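Local atomic coordinates of PHB depolymerase (Penicillium funiculosum, PDB entry 2D81), a protein that hydrolyses the ester bonds of the biopolyester poly(3-hydroxybutyrate), using an alpha/beta hydrolase fold of circularly permuted type. Residues T57-N62 and W285-W290; R91-W96 and A114-F119; L189-S194 and I257-Q262. One frame throughout, in Å; residues are numbered along the deposited sequence.

Contact 1 of 3, residues T57-N62 and W285-W290; sequences TSCMYN and WDWVGW. With RB3 ((1R)-3-{[(1R)-3-methoxy-1-methyl-3-oxopropyl]oxy}-1-methyl-3-oxopropyl (3R)-3-hydroxybutanoate), chain C.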
loop_
_atom_site.group_PDB
_atom_site.type_symbol
_atom_site.label_atom_id
_atom_site.label_comp_id
_atom_site.label_asym_id
_atom_site.label_seq_id
_atom_site.Cartn_x
_atom_site.Cartn_y
_atom_site.Cartn_z
ATOM N N THR A 57 12.430 -5.242 -14.206
ATOM C CA THR A 57 11.808 -6.491 -14.644
ATOM C C THR A 57 12.409 -7.696 -13.923
ATOM O O THR A 57 11.791 -8.760 -13.859
ATOM C CB THR A 57 11.942 -6.713 -16.175
ATOM O OG1 THR A 57 13.325 -6.728 -16.545
ATOM C CG2 THR A 57 11.221 -5.611 -16.941
ATOM N N SER A 58 13.610 -7.528 -13.377
ATOM C CA SER A 58 14.211 -8.565 -12.544
ATOM C C SER A 58 13.500 -8.644 -11.198
ATOM O O SER A 58 13.674 -9.608 -10.455
ATOM C CB SER A 58 15.700 -8.281 -12.319
ATOM O OG SER A 58 16.442 -8.436 -13.517
ATOM N N CYS A 59 12.709 -7.617 -10.893
ATOM C CA CYS A 59 11.880 -7.599 -9.691
ATOM C C CYS A 59 10.444 -7.975 -10.058
ATOM O O CYS A 59 9.499 -7.648 -9.339
ATOM C CB CYS A 59 11.917 -6.204 -9.040
ATOM S SG CYS A 59 13.578 -5.714 -8.461
ATOM N N MET A 60 10.293 -8.676 -11.181
ATOM C CA MET A 60 8.982 -9.093 -11.665
ATOM C C MET A 60 9.033 -10.481 -12.296
ATOM O O MET A 60 10.075 -11.131 -12.311
ATOM C CB MET A 60 8.456 -8.091 -12.697
ATOM C CG MET A 60 8.179 -6.704 -12.146
ATOM S SD MET A 60 7.632 -5.561 -13.443
ATOM C CE MET A 60 6.027 -6.236 -13.814
ATOM N N TYR A 61 7.889 -10.925 -12.807
ATOM C CA TYR A 61 7.808 -12.139 -13.611
ATOM C C TYR A 61 8.354 -13.358 -12.872
ATOM O O TYR A 61 8.922 -14.275 -13.469
ATOM C CB TYR A 61 8.540 -11.907 -14.935
ATOM C CG TYR A 61 8.026 -10.673 -15.643
ATOM C CD1 TYR A 61 8.886 -9.635 -16.001
ATOM C CD2 TYR A 61 6.665 -10.512 -15.893
ATOM C CE1 TYR A 61 8.399 -8.464 -16.583
ATOM C CE2 TYR A 61 6.168 -9.349 -16.475
ATOM C CZ TYR A 61 7.039 -8.328 -16.814
ATOM O OH TYR A 61 6.543 -7.170 -17.368
ATOM N N ASN A 62 8.157 -13.346 -11.558
ATOM C CA ASN A 62 8.477 -14.464 -10.678
ATOM C C ASN A 62 9.940 -14.863 -10.743
ATOM O O ASN A 62 10.284 -16.034 -10.600
ATOM C CB ASN A 62 7.586 -15.668 -10.993
ATOM C CG ASN A 62 7.461 -16.615 -9.814
ATOM O OD1 ASN A 62 7.457 -16.184 -8.658
ATOM N ND2 ASN A 62 7.337 -17.908 -10.098
ATOM N N TRP A 285 2.370 3.423 -8.750
ATOM C CA TRP A 285 3.146 4.129 -7.735
ATOM C C TRP A 285 4.629 3.954 -8.017
ATOM O O TRP A 285 5.046 2.949 -8.594
ATOM C CB TRP A 285 2.813 3.605 -6.335
ATOM C CG TRP A 285 1.397 3.862 -5.964
ATOM C CD1 TRP A 285 0.361 2.972 -5.991
ATOM C CD2 TRP A 285 0.837 5.120 -5.582
ATOM N NE1 TRP A 285 -0.814 3.603 -5.652
ATOM C CE2 TRP A 285 -0.549 4.923 -5.398
ATOM C CE3 TRP A 285 1.372 6.400 -5.382
ATOM C CZ2 TRP A 285 -1.409 5.958 -5.022
ATOM C CZ3 TRP A 285 0.517 7.431 -5.008
ATOM C CH2 TRP A 285 -0.858 7.203 -4.832
ATOM N N ASP A 286 5.424 4.938 -7.612
ATOM C CA ASP A 286 6.823 4.999 -8.023
ATOM C C ASP A 286 7.739 4.115 -7.176
ATOM O O ASP A 286 8.131 4.489 -6.070
ATOM C CB ASP A 286 7.309 6.448 -7.975
ATOM C CG ASP A 286 8.682 6.623 -8.588
ATOM O OD1 ASP A 286 9.219 5.641 -9.145
ATOM O OD2 ASP A 286 9.220 7.746 -8.515
ATOM N N TRP A 287 8.076 2.942 -7.706
ATOM C CA TRP A 287 9.073 2.075 -7.083
ATOM C C TRP A 287 10.289 1.859 -7.992
ATOM O O TRP A 287 11.093 0.949 -7.765
ATOM C CB TRP A 287 8.452 0.717 -6.719
ATOM C CG TRP A 287 7.937 -0.074 -7.892
ATOM C CD1 TRP A 287 6.797 0.162 -8.609
ATOM C CD2 TRP A 287 8.555 -1.222 -8.488
ATOM N NE1 TRP A 287 6.666 -0.771 -9.612
ATOM C CE2 TRP A 287 7.732 -1.631 -9.561
ATOM C CE3 TRP A 287 9.725 -1.946 -8.218
ATOM C CZ2 TRP A 287 8.042 -2.731 -10.367
ATOM C CZ3 TRP A 287 10.035 -3.041 -9.021
ATOM C CH2 TRP A 287 9.193 -3.422 -10.082
ATOM N N VAL A 288 10.434 2.702 -9.010
ATOM C CA VAL A 288 11.520 2.531 -9.977
ATOM C C VAL A 288 12.331 3.801 -10.209
ATOM O O VAL A 288 13.387 3.761 -10.847
ATOM C CB VAL A 288 10.985 2.037 -11.340
ATOM C CG1 VAL A 288 10.302 0.694 -11.165
ATOM C CG2 VAL A 288 10.020 3.062 -11.931
ATOM N N GLY A 289 11.833 4.922 -9.696
ATOM C CA GLY A 289 12.560 6.175 -9.797
ATOM C C GLY A 289 12.067 7.128 -10.873
ATOM O O GLY A 289 12.818 8.002 -11.316
ATOM N N TRP A 290 10.813 6.976 -11.298
ATOM C CA TRP A 290 10.226 7.906 -12.262
ATOM C C TRP A 290 10.383 9.357 -11.816
ATOM O O TRP A 290 10.768 10.225 -12.600
ATOM C CB TRP A 290 8.732 7.628 -12.454
ATOM C CG TRP A 290 8.402 6.458 -13.319
ATOM C CD1 TRP A 290 8.782 6.258 -14.616
ATOM C CD2 TRP A 290 7.570 5.350 -12.970
ATOM N NE1 TRP A 290 8.231 5.093 -15.099
ATOM C CE2 TRP A 290 7.483 4.516 -14.106
ATOM C CE3 TRP A 290 6.887 4.981 -11.804
ATOM C CZ2 TRP A 290 6.740 3.333 -14.111
ATOM C CZ3 TRP A 290 6.146 3.804 -11.807
ATOM C CH2 TRP A 290 6.080 2.993 -12.955
HETATM O O1M RB3 C . 2.125 -5.625 -13.831
HETATM C C1A RB3 C . 2.022 -4.767 -12.927
HETATM O O1A RB3 C . 1.341 -3.720 -12.984
HETATM C C2A RB3 C . 2.802 -5.024 -11.635
HETATM C C3A RB3 C . 3.751 -3.866 -11.317
HETATM C C4A RB3 C . 4.512 -4.199 -10.032
HETATM O O3A RB3 C . 4.683 -3.708 -12.399
HETATM C C1B RB3 C . 4.972 -2.402 -12.651
HETATM O O1B RB3 C . 4.829 -1.546 -11.780
HETATM C C2B RB3 C . 5.477 -2.028 -14.047
HETATM C C3B RB3 C . 6.122 -0.640 -14.107
HETATM C C4B RB3 C . 7.380 -0.570 -13.239
HETATM O O3B RB3 C . 6.494 -0.358 -15.466
HETATM C C1C RB3 C . 5.468 0.167 -16.188
HETATM O O1C RB3 C . 4.311 -0.195 -15.979
HETATM C C2C RB3 C . 5.775 1.202 -17.273
HETATM C C3C RB3 C . 5.318 0.710 -18.647
HETATM C C4C RB3 C . 5.657 1.739 -19.727
HETATM O O3C RB3 C . 5.943 -0.542 -18.939
#

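Contact 2 of 3, residues R91-W96 and A114-F119; sequences RKIYMW and AQLGNF. With NAG (2-acetamido-2-deoxy-beta-D-glucopyranose), chain B.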
loop_
_atom_site.group_PDB
_atom_site.type_symbol
_atom_site.label_atom_id
_atom_site.label_comp_id
_atom_site.label_asym_id
_atom_site.label_seq_id
_atom_site.Cartn_x
_atom_site.Cartn_y
_atom_site.Cartn_z
ATOM N N ARG A 91 7.030 -4.009 14.470
ATOM C CA ARG A 91 5.958 -3.742 13.521
ATOM C C ARG A 91 5.268 -5.043 13.141
ATOM O O ARG A 91 5.911 -6.086 13.020
ATOM C CB ARG A 91 6.524 -3.079 12.262
ATOM C CG ARG A 91 7.143 -1.708 12.507
ATOM C CD ARG A 91 6.076 -0.649 12.741
ATOM N NE ARG A 91 6.653 0.660 13.036
ATOM C CZ ARG A 91 7.103 1.032 14.230
ATOM N NH1 ARG A 91 7.617 2.245 14.396
ATOM N NH2 ARG A 91 7.030 0.203 15.261
ATOM N N LYS A 92 3.953 -4.976 12.959
ATOM C CA LYS A 92 3.207 -6.093 12.397
ATOM C C LYS A 92 3.311 -6.010 10.882
ATOM O O LYS A 92 2.976 -4.986 10.285
ATOM C CB LYS A 92 1.737 -6.027 12.822
ATOM C CG LYS A 92 1.520 -6.027 14.329
ATOM C CD LYS A 92 2.066 -7.291 14.968
ATOM C CE LYS A 92 1.250 -8.511 14.577
ATOM N NZ LYS A 92 -0.115 -8.455 15.166
ATOM N N ILE A 93 3.785 -7.086 10.260
ATOM C CA ILE A 93 3.980 -7.095 8.817
ATOM C C ILE A 93 3.219 -8.251 8.194
ATOM O O ILE A 93 3.422 -9.413 8.553
ATOM C CB ILE A 93 5.479 -7.213 8.459
ATOM C CG1 ILE A 93 6.245 -6.032 9.060
ATOM C CG2 ILE A 93 5.658 -7.236 6.941
ATOM C CD1 ILE A 93 7.744 -6.093 8.845
ATOM N N TYR A 94 2.324 -7.911 7.271
ATOM C CA TYR A 94 1.514 -8.888 6.557
ATOM C C TYR A 94 1.968 -8.950 5.103
ATOM O O TYR A 94 2.167 -7.919 4.467
ATOM C CB TYR A 94 0.037 -8.487 6.614
ATOM C CG TYR A 94 -0.857 -9.334 5.733
ATOM C CD1 TYR A 94 -1.375 -10.544 6.187
ATOM C CD2 TYR A 94 -1.156 -8.935 4.430
ATOM C CE1 TYR A 94 -2.170 -11.337 5.364
ATOM C CE2 TYR A 94 -1.946 -9.720 3.599
ATOM C CZ TYR A 94 -2.449 -10.919 4.073
ATOM O OH TYR A 94 -3.223 -11.701 3.252
ATOM N N MET A 95 2.134 -10.162 4.586
ATOM C CA MET A 95 2.547 -10.358 3.199
ATOM C C MET A 95 1.705 -11.438 2.532
ATOM O O MET A 95 1.391 -12.456 3.148
ATOM C CB MET A 95 4.028 -10.739 3.137
ATOM C CG MET A 95 4.959 -9.591 3.487
ATOM S SD MET A 95 6.680 -10.100 3.587
ATOM C CE MET A 95 6.725 -10.703 5.273
ATOM N N TRP A 96 1.335 -11.208 1.275
ATOM C CA TRP A 96 0.484 -12.138 0.536
ATOM C C TRP A 96 0.949 -12.285 -0.901
ATOM O O TRP A 96 1.365 -11.317 -1.535
ATOM C CB TRP A 96 -0.971 -11.652 0.527
ATOM C CG TRP A 96 -1.891 -12.536 -0.280
ATOM C CD1 TRP A 96 -2.532 -13.665 0.151
ATOM C CD2 TRP A 96 -2.241 -12.382 -1.664
ATOM N NE1 TRP A 96 -3.254 -14.222 -0.876
ATOM C CE2 TRP A 96 -3.096 -13.456 -2.001
ATOM C CE3 TRP A 96 -1.914 -11.440 -2.653
ATOM C CZ2 TRP A 96 -3.632 -13.616 -3.286
ATOM C CZ3 TRP A 96 -2.448 -11.602 -3.934
ATOM C CH2 TRP A 96 -3.298 -12.682 -4.236
ATOM N N ALA A 114 12.483 -12.328 3.023
ATOM C CA ALA A 114 13.855 -12.579 3.450
ATOM C C ALA A 114 14.526 -11.272 3.848
ATOM O O ALA A 114 15.247 -11.202 4.849
ATOM C CB ALA A 114 14.633 -13.243 2.328
ATOM N N GLN A 115 14.286 -10.235 3.053
ATOM C CA GLN A 115 14.886 -8.930 3.304
ATOM C C GLN A 115 14.432 -8.363 4.647
ATOM O O GLN A 115 15.255 -7.953 5.463
ATOM C CB GLN A 115 14.513 -7.960 2.185
ATOM C CG GLN A 115 15.002 -6.540 2.411
ATOM C CD GLN A 115 14.487 -5.586 1.357
ATOM O OE1 GLN A 115 13.285 -5.516 1.106
ATOM N NE2 GLN A 115 15.396 -4.836 0.738
ATOM N N LEU A 116 13.122 -8.338 4.867
ATOM C CA LEU A 116 12.572 -7.808 6.110
ATOM C C LEU A 116 12.939 -8.692 7.297
ATOM O O LEU A 116 12.991 -8.224 8.431
ATOM C CB LEU A 116 11.046 -7.672 6.001
ATOM C CG LEU A 116 10.575 -6.622 4.990
ATOM C CD1 LEU A 116 9.060 -6.626 4.889
ATOM C CD2 LEU A 116 11.080 -5.254 5.416
ATOM N N GLY A 117 13.205 -9.967 7.028
ATOM C CA GLY A 117 13.590 -10.882 8.091
ATOM C C GLY A 117 14.861 -10.465 8.811
ATOM O O GLY A 117 15.116 -10.884 9.944
ATOM N N ASN A 118 15.664 -9.636 8.154
ATOM C CA ASN A 118 16.878 -9.105 8.763
ATOM C C ASN A 118 16.566 -8.124 9.884
ATOM O O ASN A 118 17.420 -7.857 10.734
ATOM C CB ASN A 118 17.736 -8.406 7.705
ATOM C CG ASN A 118 18.412 -9.381 6.768
ATOM O OD1 ASN A 118 19.423 -9.991 7.115
ATOM N ND2 ASN A 118 17.854 -9.544 5.575
ATOM N N PHE A 119 15.351 -7.586 9.884
ATOM C CA PHE A 119 15.014 -6.477 10.774
ATOM C C PHE A 119 13.773 -6.708 11.629
ATOM O O PHE A 119 13.597 -6.046 12.653
ATOM C CB PHE A 119 14.826 -5.195 9.965
ATOM C CG PHE A 119 15.948 -4.918 9.011
ATOM C CD1 PHE A 119 15.810 -5.206 7.657
ATOM C CD2 PHE A 119 17.155 -4.403 9.470
ATOM C CE1 PHE A 119 16.861 -4.986 6.770
ATOM C CE2 PHE A 119 18.216 -4.178 8.590
ATOM C CZ PHE A 119 18.068 -4.470 7.239
HETATM C C1 NAG B . 4.542 -7.585 18.168
HETATM C C2 NAG B . 5.564 -6.822 19.030
HETATM C C3 NAG B . 4.885 -6.111 20.218
HETATM C C4 NAG B . 3.587 -5.392 19.818
HETATM C C5 NAG B . 2.709 -6.314 18.978
HETATM C C6 NAG B . 1.430 -5.661 18.496
HETATM C C7 NAG B . 7.831 -7.500 19.552
HETATM C C8 NAG B . 8.686 -8.261 20.553
HETATM N N2 NAG B . 6.530 -7.779 19.538
HETATM O O3 NAG B . 5.781 -5.156 20.770
HETATM O O4 NAG B . 2.882 -5.012 20.989
HETATM O O5 NAG B . 3.442 -6.742 17.817
HETATM O O6 NAG B . 0.407 -6.628 18.306
HETATM O O7 NAG B . 8.354 -6.673 18.804
#

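Contact 3 of 3, residues L189-S194 and I257-Q262; sequences LSFAQS and IILYPQ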
loop_
_atom_site.group_PDB
_atom_site.type_symbol
_atom_site.label_atom_id
_atom_site.label_comp_id
_atom_site.label_asym_id
_atom_site.label_seq_id
_atom_site.Cartn_x
_atom_site.Cartn_y
_atom_site.Cartn_z
ATOM N N LEU A 189 -15.240 10.213 1.109
ATOM C CA LEU A 189 -15.002 11.630 0.881
ATOM C C LEU A 189 -13.938 11.787 -0.202
ATOM O O LEU A 189 -13.090 10.911 -0.382
ATOM C CB LEU A 189 -14.527 12.300 2.175
ATOM C CG LEU A 189 -15.431 12.185 3.408
ATOM C CD1 LEU A 189 -14.741 12.817 4.606
ATOM C CD2 LEU A 189 -16.764 12.867 3.140
ATOM N N SER A 190 -13.995 12.898 -0.926
ATOM C CA SER A 190 -12.940 13.246 -1.869
ATOM C C SER A 190 -12.209 14.484 -1.368
ATOM O O SER A 190 -12.795 15.326 -0.687
ATOM C CB SER A 190 -13.531 13.516 -3.254
ATOM O OG SER A 190 -14.419 14.617 -3.220
ATOM N N PHE A 191 -10.927 14.588 -1.697
ATOM C CA PHE A 191 -10.139 15.749 -1.300
ATOM C C PHE A 191 -9.084 16.055 -2.354
ATOM O O PHE A 191 -8.701 15.180 -3.134
ATOM C CB PHE A 191 -9.478 15.495 0.061
ATOM C CG PHE A 191 -8.398 14.448 0.030
ATOM C CD1 PHE A 191 -7.080 14.797 -0.246
ATOM C CD2 PHE A 191 -8.702 13.111 0.264
ATOM C CE1 PHE A 191 -6.076 13.829 -0.290
ATOM C CE2 PHE A 191 -7.705 12.135 0.222
ATOM C CZ PHE A 191 -6.391 12.496 -0.055
ATOM N N ALA A 192 -8.623 17.301 -2.387
ATOM C CA ALA A 192 -7.617 17.701 -3.364
ATOM C C ALA A 192 -6.231 17.207 -2.964
ATOM O O ALA A 192 -5.728 17.550 -1.892
ATOM C CB ALA A 192 -7.606 19.220 -3.507
ATOM N N GLN A 193 -5.618 16.395 -3.822
ATOM C CA GLN A 193 -4.202 16.072 -3.664
ATOM C C GLN A 193 -3.384 17.211 -4.255
ATOM O O GLN A 193 -2.754 17.074 -5.305
ATOM C CB GLN A 193 -3.865 14.755 -4.368
ATOM C CG GLN A 193 -4.658 13.571 -3.841
ATOM C CD GLN A 193 -4.174 12.249 -4.398
ATOM O OE1 GLN A 193 -3.822 12.145 -5.577
ATOM N NE2 GLN A 193 -4.167 11.225 -3.558
ATOM N N SER A 194 -3.422 18.346 -3.568
ATOM C CA SER A 194 -2.752 19.555 -4.021
ATOM C C SER A 194 -1.672 19.941 -3.024
ATOM O O SER A 194 -1.674 19.476 -1.887
ATOM C CB SER A 194 -3.760 20.695 -4.132
ATOM O OG SER A 194 -4.333 20.959 -2.865
ATOM N N ILE A 257 -10.504 4.766 9.701
ATOM C CA ILE A 257 -10.578 5.473 8.430
ATOM C C ILE A 257 -9.634 4.793 7.436
ATOM O O ILE A 257 -8.525 4.398 7.796
ATOM C CB ILE A 257 -10.166 6.956 8.605
ATOM C CG1 ILE A 257 -11.180 7.668 9.510
ATOM C CG2 ILE A 257 -10.075 7.647 7.251
ATOM C CD1 ILE A 257 -10.813 9.114 9.830
ATOM N N ILE A 258 -10.082 4.632 6.195
ATOM C CA ILE A 258 -9.208 4.122 5.142
ATOM C C ILE A 258 -8.912 5.253 4.166
ATOM O O ILE A 258 -9.825 5.799 3.547
ATOM C CB ILE A 258 -9.862 2.964 4.346
ATOM C CG1 ILE A 258 -10.402 1.886 5.294
ATOM C CG2 ILE A 258 -8.841 2.361 3.392
ATOM C CD1 ILE A 258 -9.340 1.165 6.110
ATOM N N LEU A 259 -7.637 5.609 4.033
ATOM C CA LEU A 259 -7.228 6.638 3.079
ATOM C C LEU A 259 -6.811 5.988 1.766
ATOM O O LEU A 259 -6.014 5.047 1.761
ATOM C CB LEU A 259 -6.059 7.450 3.644
ATOM C CG LEU A 259 -5.360 8.440 2.704
ATOM C CD1 LEU A 259 -6.329 9.548 2.292
ATOM C CD2 LEU A 259 -4.143 9.034 3.408
ATOM N N TYR A 260 -7.364 6.484 0.663
ATOM C CA TYR A 260 -7.060 5.947 -0.664
ATOM C C TYR A 260 -6.418 6.992 -1.576
ATOM O O TYR A 260 -7.114 7.658 -2.344
ATOM C CB TYR A 260 -8.331 5.440 -1.367
ATOM C CG TYR A 260 -9.052 4.292 -0.697
ATOM C CD1 TYR A 260 -10.101 4.524 0.199
ATOM C CD2 TYR A 260 -8.709 2.972 -0.985
ATOM C CE1 TYR A 260 -10.794 3.460 0.786
ATOM C CE2 TYR A 260 -9.394 1.904 -0.402
ATOM C CZ TYR A 260 -10.432 2.156 0.480
ATOM O OH TYR A 260 -11.106 1.101 1.055
ATOM N N PRO A 261 -5.088 7.156 -1.505
ATOM C CA PRO A 261 -4.430 8.142 -2.373
ATOM C C PRO A 261 -4.550 7.649 -3.818
ATOM O O PRO A 261 -4.690 6.451 -4.050
ATOM C CB PRO A 261 -2.979 8.127 -1.885
ATOM C CG PRO A 261 -3.097 7.644 -0.448
ATOM C CD PRO A 261 -4.128 6.560 -0.560
ATOM N N GLN A 262 -4.491 8.559 -4.787
ATOM C CA GLN A 262 -4.675 8.164 -6.183
ATOM C C GLN A 262 -3.508 8.572 -7.071
ATOM O O GLN A 262 -3.111 9.734 -7.088
ATOM C CB GLN A 262 -5.961 8.775 -6.749
ATOM C CG GLN A 262 -7.245 8.393 -6.010
ATOM C CD GLN A 262 -7.517 6.902 -6.032
ATOM O OE1 GLN A 262 -7.403 6.251 -7.068
ATOM N NE2 GLN A 262 -7.895 6.357 -4.883
#

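Contact 1 of 3, residues T57-N62 and W285-W290
C59 and M60 both reach the six-membered end of the W287 indole, and each does so at the rim, near the ring plane. C59 CB lies 3.7 Å from W287 CZ3, while M60 CG comes to 4.0 Å from W287 CH2. W287 carries CG between its backbone N and carbonyl carbon (chi1 62°), and from there the indole extends across to the 57-62 loop.

The sulfur adds a Met-aromatic contact from the same rim: M60 SD sits 5.4 Å from the centroid of the six-membered ring of W287, square to the ring normal. M60 then bends at chi3, and its methyl CE ends 3.2 Å from the ester oxygen O3A of the bound hydroxybutyrate trimer.

The hydrogen bond these segments make to the trimer comes from the pyrrole edge. W287 NE1 donates to the ester carbonyl O1B of the trimer (2.9 Å, N-H...O 157°), so one indole packs on the protein at one end and grips substrate-like ester at the other. V288 CG1 covers one face of this indole, over its centre, and also touches the trimer methyl C4B, which W290 CH2 approaches obliquely. The 285-290 loop is shaped by D286, whose OD1 accepts from V288 N, closing an Asx turn, from G289 N (2.8 Å), the Asx motif, and also from W290 N (3.0 Å).

Further out, C59 is tied to C50 by a disulfide. Y23 of helix 20-31 stacks on W287 and bonds through OH to C59 O, bridging the two loops. Helix 20-31 and strand 277-280 back the pocket residues W287 and W290, while helix 301-314 packs on the neighbouring W285.

Contact 2 of 3, residues R91-W96 and A114-F119
I93 and L116 meet as branched, non-planar side chains; the flat groups of the two segments have other neighbours. F119 has N118 CB on one face, 3.6 Å above the plane and offset toward the rim. On the strand, Y94 meets F43 with planes at about 55°, and W96 meets Y162 nearly parallel.

What crosses is apolar. With chi1 at -59°, I93 holds CG1 beside the backbone N and leaves CG2 as the branch that touches L116 CD1, at 4.0 Å, the two side chains running obliquely to one another. M95 SD reaches the same L116 methyl more loosely, at 4.4 Å, and its side chain also packs on M109, L112 and K113 of helix 106-116. Just beyond L116, N118 ND2 donates to Q115 O (3.0 Å), which also accepts from N118 N on the same face of its carbonyl plane. K92 lies beside the attached N-acetylglucosamine, with its NZ bonded to W171 O.

I93 and M95, every second residue of the strand, face the helix that follows in the beta-alpha-beta unit ending at strand 125-130. With every touching side chain buried and apolar, helix and sheet are held here by dispersion and the exclusion of water, without directional bonds.

Contact 3 of 3, residues L189-S194 and I257-Q262
F191 and L259 meet at about a right angle, side chain across side chain. The leucine methyl CD1 comes obliquely against the far end of the phenyl ring, 3.6 Å from F191 CE2 and 3.8 Å from F191 CZ. Neither CB aims straight at the other strand; F191 gets there because its CG is wedged between backbone N and carbonyl carbon (chi1 69°), swinging the ring across.

Q193 points directly over, its chain extended beyond CG, and lays its amide along the backbone of P261 and Q262. As modelled, Q193 OE1 is 2.9 Å from Q262 O and Q193 NE2 is 3.0 Å from Q262 N. The amide is probably turned over in the model, and turned back it may hydrogen-bond to both. Q262 folds the other way: bent at chi2, it sends NE2 to Y260 O (3.0 Å, 148°), approaching well above the carbonyl plane, while its OE1 takes a bond from Y234 N.

Strand 205-210 lies between strands 187-192 and 256-260 in the sheet, so these side chains reach past it, and Q309 of helix 301-314 touches F191, Q193, L259 and P261 alike. The Phe-Leu pair therefore holds by shape and apolar burial, whereas the buried amide of Q193 probably relies on the main-chain groups of Q262 to satisfy it where the strands give way to loops.

All three contacts are made by buried residues, yet they differ in place and chemistry. Contacts 2 and 3 both belong to the eight-stranded sheet but lie on opposite sides of the chain's centre, about 27 Å apart between centres: contact 2 binds helix to strand with apolar side chains, one of them a thioether, whereas contact 3 spans strands and brings in amide groups. Contact 1 joins loops rather than strands and is the one that lines the trimer pocket, with aromatic, sulfur and ester chemistry. It touches contact 3 through W285, whose CZ2 is 3.5 Å from P261 O. Contact 2 keeps clear of both, its nearest atoms about 9 Å from contact 1.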